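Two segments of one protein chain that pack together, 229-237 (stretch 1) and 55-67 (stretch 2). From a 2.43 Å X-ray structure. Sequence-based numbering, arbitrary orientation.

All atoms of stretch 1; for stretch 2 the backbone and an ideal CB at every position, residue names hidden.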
ATOM      1  N   GLN A 229       3.815  17.642 -23.650  1.00 43.09           N
ATOM      2  CA  GLN A 229       2.381  17.557 -23.906  1.00 30.88           C
ATOM      3  C   GLN A 229       1.786  16.237 -23.424  1.00 37.75           C
ATOM      4  O   GLN A 229       0.856  15.711 -24.034  1.00 39.43           O
ATOM      5  CB  GLN A 229       2.089  17.738 -25.396  1.00 38.83           C
ATOM      6  CG  GLN A 229       2.786  18.923 -26.030  1.00 47.95           C
ATOM      7  CD  GLN A 229       1.818  20.012 -26.417  1.00 54.79           C
ATOM      8  OE1 GLN A 229       1.029  20.471 -25.596  1.00 68.56           O
ATOM      9  NE2 GLN A 229       1.862  20.425 -27.677  1.00 48.21           N
ATOM     10  N   PHE A 230       2.328  15.700 -22.336  1.00 35.24           N
ATOM     11  CA  PHE A 230       1.797  14.473 -21.752  1.00 33.94           C
ATOM     12  C   PHE A 230       0.599  14.765 -20.858  1.00 34.49           C
ATOM     13  O   PHE A 230      -0.186  13.871 -20.547  1.00 35.30           O
ATOM     14  CB  PHE A 230       2.868  13.740 -20.943  1.00 31.89           C
ATOM     15  CG  PHE A 230       4.074  13.348 -21.740  1.00 37.90           C
ATOM     16  CD1 PHE A 230       3.985  12.385 -22.731  1.00 39.69           C
ATOM     17  CD2 PHE A 230       5.307  13.926 -21.483  1.00 38.54           C
ATOM     18  CE1 PHE A 230       5.099  12.015 -23.463  1.00 40.44           C
ATOM     19  CE2 PHE A 230       6.425  13.561 -22.209  1.00 41.37           C
ATOM     20  CZ  PHE A 230       6.321  12.604 -23.202  1.00 41.33           C
ATOM     21  N   ALA A 231       0.466  16.020 -20.443  1.00 28.41           N
ATOM     22  CA  ALA A 231      -0.582  16.402 -19.504  1.00 33.86           C
ATOM     23  C   ALA A 231      -1.925  16.590 -20.199  1.00 37.90           C
ATOM     24  O   ALA A 231      -1.985  17.057 -21.336  1.00 43.98           O
ATOM     25  CB  ALA A 231      -0.190  17.670 -18.767  1.00 28.27           C
ATOM     26  N   SER A 232      -3.001  16.220 -19.510  1.00 35.90           N
ATOM     27  CA  SER A 232      -4.351  16.440 -20.021  1.00 38.97           C
ATOM     28  C   SER A 232      -4.808  17.869 -19.739  1.00 39.82           C
ATOM     29  O   SER A 232      -4.432  18.466 -18.731  1.00 35.03           O
ATOM     30  CB  SER A 232      -5.335  15.437 -19.413  1.00 34.89           C
ATOM     31  OG  SER A 232      -5.281  15.454 -17.997  1.00 32.05           O
ATOM     32  N   SER A 233      -5.626  18.409 -20.634  1.00 40.38           N
ATOM     33  CA  SER A 233      -6.056  19.800 -20.543  1.00 40.80           C
ATOM     34  C   SER A 233      -6.976  20.079 -19.358  1.00 39.76           C
ATOM     35  O   SER A 233      -7.149  21.233 -18.965  1.00 39.43           O
ATOM     36  CB  SER A 233      -6.758  20.212 -21.834  1.00 34.52           C
ATOM     37  OG  SER A 233      -5.891  20.066 -22.942  1.00 62.88           O
ATOM     38  N   ASP A 234      -7.565  19.027 -18.797  1.00 32.57           N
ATOM     39  CA  ASP A 234      -8.547  19.181 -17.726  1.00 36.24           C
ATOM     40  C   ASP A 234      -8.081  18.559 -16.412  1.00 40.00           C
ATOM     41  O   ASP A 234      -8.848  18.475 -15.453  1.00 45.36           O
ATOM     42  CB  ASP A 234      -9.884  18.566 -18.142  1.00 37.40           C
ATOM     43  CG  ASP A 234      -9.794  17.068 -18.359  1.00 47.72           C
ATOM     44  OD1 ASP A 234      -8.674  16.565 -18.590  1.00 54.80           O
ATOM     45  OD2 ASP A 234     -10.844  16.396 -18.305  1.00 51.18           O
ATOM     46  N   GLY A 235      -6.828  18.117 -16.377  1.00 42.87           N
ATOM     47  CA  GLY A 235      -6.248  17.548 -15.173  1.00 43.16           C
ATOM     48  C   GLY A 235      -6.944  16.290 -14.695  1.00 42.34           C
ATOM     49  O   GLY A 235      -7.041  16.039 -13.495  1.00 44.83           O
ATOM     50  N   ARG A 236      -7.425  15.493 -15.639  1.00 41.04           N
ATOM     51  CA  ARG A 236      -8.108  14.252 -15.312  1.00 37.47           C
ATOM     52  C   ARG A 236      -7.572  13.102 -16.148  1.00 35.70           C
ATOM     53  O   ARG A 236      -7.118  13.301 -17.274  1.00 39.51           O
ATOM     54  CB  ARG A 236      -9.617  14.395 -15.529  1.00 38.95           C
ATOM     55  CG  ARG A 236     -10.298  15.397 -14.611  1.00 39.46           C
ATOM     56  CD  ARG A 236     -10.113  15.017 -13.151  1.00 37.89           C
ATOM     57  NE  ARG A 236     -10.945  15.812 -12.252  1.00 38.40           N
ATOM     58  CZ  ARG A 236     -10.663  17.054 -11.867  1.00 40.98           C
ATOM     59  NH1 ARG A 236      -9.572  17.662 -12.311  1.00 44.40           N
ATOM     60  NH2 ARG A 236     -11.477  17.691 -11.040  1.00 40.89           N
ATOM     61  N   CYS A 237      -7.618  11.899 -15.590  1.00 33.90           N
ATOM     62  CA  CYS A 237      -7.370  10.696 -16.369  1.00 34.65           C
ATOM     63  C   CYS A 237      -8.703  10.100 -16.797  1.00 41.76           C
ATOM     64  O   CYS A 237      -9.296   9.303 -16.070  1.00 45.03           O
ATOM     65  CB  CYS A 237      -6.560   9.672 -15.572  1.00 32.25           C
ATOM     66  SG  CYS A 237      -4.805  10.065 -15.407  1.00 40.03           S
ATOM     67  N   UNK A  55      -1.952  27.934 -22.535  1.00 43.03           N
ATOM     68  CA  UNK A  55      -1.485  27.646 -23.887  1.00 42.98           C
ATOM     69  C   UNK A  55      -0.461  26.511 -23.895  1.00 46.34           C
ATOM     70  O   UNK A  55       0.606  26.617 -23.289  1.00 39.68           O
ATOM     71  CB  UNK A  55      -0.879  28.903 -24.515  1.00 42.98           C
ATOM     72  N   UNK A  56      -0.798  25.424 -24.583  1.00 39.74           N
ATOM     73  CA  UNK A  56       0.073  24.256 -24.678  1.00 37.67           C
ATOM     74  C   UNK A  56       1.454  24.584 -25.241  1.00 38.44           C
ATOM     75  O   UNK A  56       1.577  25.331 -26.212  1.00 40.65           O
ATOM     76  CB  UNK A  56      -0.592  23.188 -25.549  1.00 37.67           C
ATOM     77  N   UNK A  57       2.487  24.022 -24.621  1.00 35.88           N
ATOM     78  CA  UNK A  57       3.830  24.056 -25.172  1.00 36.96           C
ATOM     79  C   UNK A  57       4.572  25.377 -25.091  1.00 40.39           C
ATOM     80  O   UNK A  57       5.591  25.558 -25.758  1.00 37.27           O
ATOM     81  CB  UNK A  57       3.762  23.636 -26.642  1.00 36.96           C
ATOM     82  N   UNK A  58       4.069  26.303 -24.282  1.00 37.96           N
ATOM     83  CA  UNK A  58       4.786  27.546 -24.026  1.00 39.35           C
ATOM     84  C   UNK A  58       6.055  27.253 -23.231  1.00 38.04           C
ATOM     85  O   UNK A  58       6.002  26.580 -22.203  1.00 40.87           O
ATOM     86  CB  UNK A  58       3.898  28.542 -23.277  1.00 39.35           C
ATOM     87  N   UNK A  59       7.204  27.744 -23.718  1.00 46.55           N
ATOM     88  CA  UNK A  59       8.494  27.518 -23.058  1.00 37.81           C
ATOM     89  C   UNK A  59       8.531  28.084 -21.640  1.00 42.73           C
ATOM     90  O   UNK A  59       8.170  29.243 -21.428  1.00 39.84           O
ATOM     91  CB  UNK A  59       9.620  28.140 -23.886  1.00 37.81           C
ATOM     92  N   UNK A  60       8.958  27.263 -20.684  1.00 36.28           N
ATOM     93  CA  UNK A  60       9.091  27.698 -19.306  1.00 36.45           C
ATOM     94  C   UNK A  60       7.776  27.707 -18.557  1.00 44.43           C
ATOM     95  O   UNK A  60       7.692  28.212 -17.437  1.00 49.21           O
ATOM     96  CB  UNK A  60       9.713  29.095 -19.261  1.00 36.45           C
ATOM     97  N   UNK A  61       6.744  27.146 -19.178  1.00 41.15           N
ATOM     98  CA  UNK A  61       5.415  27.120 -18.582  1.00 36.12           C
ATOM     99  C   UNK A  61       4.789  25.734 -18.660  1.00 34.69           C
ATOM    100  O   UNK A  61       5.367  24.813 -19.237  1.00 35.09           O
ATOM    101  CB  UNK A  61       4.508  28.141 -19.271  1.00 36.12           C
ATOM    102  N   UNK A  62       3.606  25.598 -18.070  1.00 34.46           N
ATOM    103  CA  UNK A  62       2.840  24.360 -18.137  1.00 33.17           C
ATOM    104  C   UNK A  62       1.348  24.669 -18.157  1.00 34.37           C
ATOM    105  O   UNK A  62       0.904  25.667 -17.589  1.00 39.29           O
ATOM    106  CB  UNK A  62       3.183  23.447 -16.958  1.00 33.17           C
ATOM    107  N   UNK A  63       0.574  23.816 -18.820  1.00 38.44           N
ATOM    108  CA  UNK A  63      -0.861  24.041 -18.953  1.00 38.28           C
ATOM    109  C   UNK A  63      -1.654  23.160 -17.994  1.00 38.45           C
ATOM    110  O   UNK A  63      -2.885  23.192 -17.976  1.00 40.80           O
ATOM    111  CB  UNK A  63      -1.307  23.781 -20.393  1.00 38.28           C
ATOM    112  N   UNK A  64      -0.939  22.379 -17.192  1.00 35.42           N
ATOM    113  CA  UNK A  64      -1.565  21.563 -16.161  1.00 36.18           C
ATOM    114  C   UNK A  64      -1.388  22.209 -14.796  1.00 36.05           C
ATOM    115  O   UNK A  64      -0.306  22.696 -14.468  1.00 39.44           O
ATOM    116  CB  UNK A  64      -0.980  20.149 -16.162  1.00 36.18           C
ATOM    117  N   UNK A  65      -2.453  22.214 -14.000  1.00 36.87           N
ATOM    118  CA  UNK A  65      -2.389  22.761 -12.651  1.00 36.85           C
ATOM    119  C   UNK A  65      -3.126  21.867 -11.661  1.00 34.71           C
ATOM    120  O   UNK A  65      -3.542  22.314 -10.592  1.00 36.46           O
ATOM    121  CB  UNK A  65      -2.974  24.175 -12.622  1.00 36.85           C
ATOM    122  N   UNK A  66      -3.278  20.597 -12.022  1.00 34.34           N
ATOM    123  CA  UNK A  66      -4.010  19.647 -11.195  1.00 32.29           C
ATOM    124  C   UNK A  66      -3.143  18.465 -10.783  1.00 33.61           C
ATOM    125  O   UNK A  66      -2.078  18.232 -11.357  1.00 33.66           O
ATOM    126  CB  UNK A  66      -5.249  19.148 -11.940  1.00 32.29           C
ATOM    127  N   UNK A  67      -3.609  17.717  -9.789  1.00 31.79           N
ATOM    128  CA  UNK A  67      -2.915  16.519  -9.351  1.00 28.94           C
ATOM    129  C   UNK A  67      -3.619  15.795  -8.221  1.00 33.50           C
ATOM    130  O   UNK A  67      -4.477  16.359  -7.545  1.00 30.26           O
ATOM    131  CB  UNK A  67      -1.493  16.878  -8.916  1.00 28.94           C
TER

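Position 55 opens a type II turn and its CB has nothing of stretch 1 within 5.5 Å, so the contact sets no preference; it is Arg-55. At position 56 CA-to-CB points toward stretch 1, and the ideal CB lies a tight 3.2 Å from Gln-229 OE1. Beyond it stretch 1 offers acceptors: that amide oxygen, the carbonyl of Ala-231 and the hydroxyl of Ser-233. A long donor, lysine or arginine, would suit. The residue is Arg-56, whose NH1 donates to Gln-229 OE1 (3.0 Å, 153°). The carboxamide oxygen lies near the guanidinium plane, as does Ser-233 OG, 3.1 Å from Arg-56 NH2.

Position 57 has phi/psi of 74/14, which favours glycine. It is Gly-57. Positions 58 to 61 form a second type II turn out of reach of stretch 1. Phi alone speaks at 60, where +80° favours glycine; at 59, phi of -61° is compatible with proline among others. The residues are Val-58, Pro-59, Gly-60 and Arg-61. Position 62 points sideways, with no stretch 1 atom within 5.5 Å of its CB, and leaves the choice open; Thr-62 OG1 accepts a weak hydrogen bond from the backbone N of position 64 (3.3 Å).

Position 63 points toward stretch 1, yet its ideal CB has no neighbour there within 5.5 Å. A large side chain is needed to cross the gap, and the carbonyl of Ala-231 favours one ending in a donor; tyrosine fits well. Tyr-63, with chi1 at 59° (p), donates from OH to Ala-231 O at a short 2.5 Å. Its CZ also packs 3.8 Å from Ala-231 CB.

At position 64 the CB is 3.7 Å from Ala-231 CB and 4.6 Å from Ser-232 O, suiting a small residue such as alanine, serine or threonine. Ser-64 keeps the CB contact and donates from OG to a water (2.9 Å), which donates to Ser-232 O (3.1 Å).

Position 65 points sideways and is unconstrained by stretch 1; it is Lys-65. At position 66 CB points toward the 232–235 turn, 3.7 Å from Gly-235 CA. A broad, flat side chain could cover this backbone. Trp-66 does so: Asp-234 C lies over one face, Gly-235 CA is 3.4 Å from Trp-66 CE3, and Ser-233 O is 3.4 Å from Trp-66 CH2. An ideal CB on Gly-235 would clash with Trp-66 CG at 2.3 Å. Position 67 points away, so stretch 1 exerts no selection; it is Gly-67.

Stretch 2 (55-67) RRGVPGRTYSKWG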
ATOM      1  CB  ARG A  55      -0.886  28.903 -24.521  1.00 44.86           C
ATOM      2  CG  ARG A  55      -0.457  28.720 -25.966  1.00 61.04           C
ATOM      3  CD  ARG A  55       0.147  29.995 -26.539  1.00 68.06           C
ATOM      4  NE  ARG A  55      -0.806  31.101 -26.568  1.00 69.28           N
ATOM      5  CZ  ARG A  55      -1.638  31.344 -27.576  1.00 66.11           C
ATOM      6  NH1 ARG A  55      -1.640  30.555 -28.641  1.00 63.12           N
ATOM      7  NH2 ARG A  55      -2.472  32.374 -27.516  1.00 68.31           N
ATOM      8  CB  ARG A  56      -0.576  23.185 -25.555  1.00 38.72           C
ATOM      9  CG  ARG A  56      -1.661  22.360 -24.890  1.00 40.98           C
ATOM     10  CD  ARG A  56      -2.303  21.416 -25.905  1.00 48.30           C
ATOM     11  NE  ARG A  56      -3.164  20.423 -25.270  1.00 61.08           N
ATOM     12  CZ  ARG A  56      -2.750  19.228 -24.856  1.00 74.80           C
ATOM     13  NH1 ARG A  56      -1.482  18.870 -25.013  1.00 82.60           N
ATOM     14  NH2 ARG A  56      -3.603  18.389 -24.286  1.00 77.11           N
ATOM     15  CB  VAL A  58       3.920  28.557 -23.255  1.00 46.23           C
ATOM     16  CG1 VAL A  58       4.757  29.744 -22.807  1.00 42.22           C
ATOM     17  CG2 VAL A  58       2.755  29.014 -24.114  1.00 42.58           C
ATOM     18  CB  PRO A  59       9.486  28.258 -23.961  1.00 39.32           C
ATOM     19  CG  PRO A  59       8.811  28.347 -25.280  1.00 40.32           C
ATOM     20  CD  PRO A  59       7.355  28.506 -24.969  1.00 46.41           C
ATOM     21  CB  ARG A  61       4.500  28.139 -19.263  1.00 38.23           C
ATOM     22  CG  ARG A  61       4.961  29.586 -19.139  1.00 42.91           C
ATOM     23  CD  ARG A  61       4.938  30.064 -17.695  1.00 40.79           C
ATOM     24  NE  ARG A  61       5.342  31.462 -17.577  1.00 57.82           N
ATOM     25  CZ  ARG A  61       6.596  31.866 -17.401  1.00 62.27           C
ATOM     26  NH1 ARG A  61       7.576  30.976 -17.319  1.00 65.01           N
ATOM     27  NH2 ARG A  61       6.870  33.159 -17.304  1.00 62.88           N
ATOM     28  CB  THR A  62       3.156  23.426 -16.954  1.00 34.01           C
ATOM     29  OG1 THR A  62       2.404  22.215 -17.088  1.00 35.11           O
ATOM     30  CG2 THR A  62       2.804  24.088 -15.635  1.00 32.26           C
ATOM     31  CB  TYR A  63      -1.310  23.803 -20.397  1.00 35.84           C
ATOM     32  CG  TYR A  63      -1.014  22.416 -20.912  1.00 34.20           C
ATOM     33  CD1 TYR A  63       0.242  22.089 -21.405  1.00 37.92           C
ATOM     34  CD2 TYR A  63      -1.994  21.435 -20.909  1.00 33.87           C
ATOM     35  CE1 TYR A  63       0.517  20.820 -21.874  1.00 39.44           C
ATOM     36  CE2 TYR A  63      -1.731  20.166 -21.374  1.00 39.18           C
ATOM     37  CZ  TYR A  63      -0.476  19.862 -21.857  1.00 39.96           C
ATOM     38  OH  TYR A  63      -0.218  18.593 -22.321  1.00 39.73           O
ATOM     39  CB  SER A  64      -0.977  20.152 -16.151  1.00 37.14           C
ATOM     40  OG  SER A  64      -1.493  19.400 -15.067  1.00 40.24           O
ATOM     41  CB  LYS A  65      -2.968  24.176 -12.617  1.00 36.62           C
ATOM     42  CG  LYS A  65      -4.422  24.267 -13.042  1.00 37.55           C
ATOM     43  CD  LYS A  65      -4.954  25.677 -12.847  1.00 40.72           C
ATOM     44  CE  LYS A  65      -6.444  25.757 -13.125  1.00 51.19           C
ATOM     45  NZ  LYS A  65      -6.996  27.101 -12.789  1.00 61.42           N
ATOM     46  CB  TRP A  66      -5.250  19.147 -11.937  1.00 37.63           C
ATOM     47  CG  TRP A  66      -6.147  20.244 -12.404  1.00 39.21           C
ATOM     48  CD1 TRP A  66      -7.171  20.817 -11.710  1.00 36.35           C
ATOM     49  CD2 TRP A  66      -6.102  20.906 -13.674  1.00 38.79           C
ATOM     50  NE1 TRP A  66      -7.768  21.796 -12.467  1.00 37.95           N
ATOM     51  CE2 TRP A  66      -7.131  21.869 -13.677  1.00 42.54           C
ATOM     52  CE3 TRP A  66      -5.292  20.779 -14.806  1.00 37.41           C
ATOM     53  CZ2 TRP A  66      -7.372  22.699 -14.772  1.00 41.13           C
ATOM     54  CZ3 TRP A  66      -5.535  21.603 -15.893  1.00 41.80           C
ATOM     55  CH2 TRP A  66      -6.564  22.552 -15.867  1.00 39.92           C
TER
HETATM   56  O   HOH W   1      -2.987  17.182 -16.290  1.00 36.99           O
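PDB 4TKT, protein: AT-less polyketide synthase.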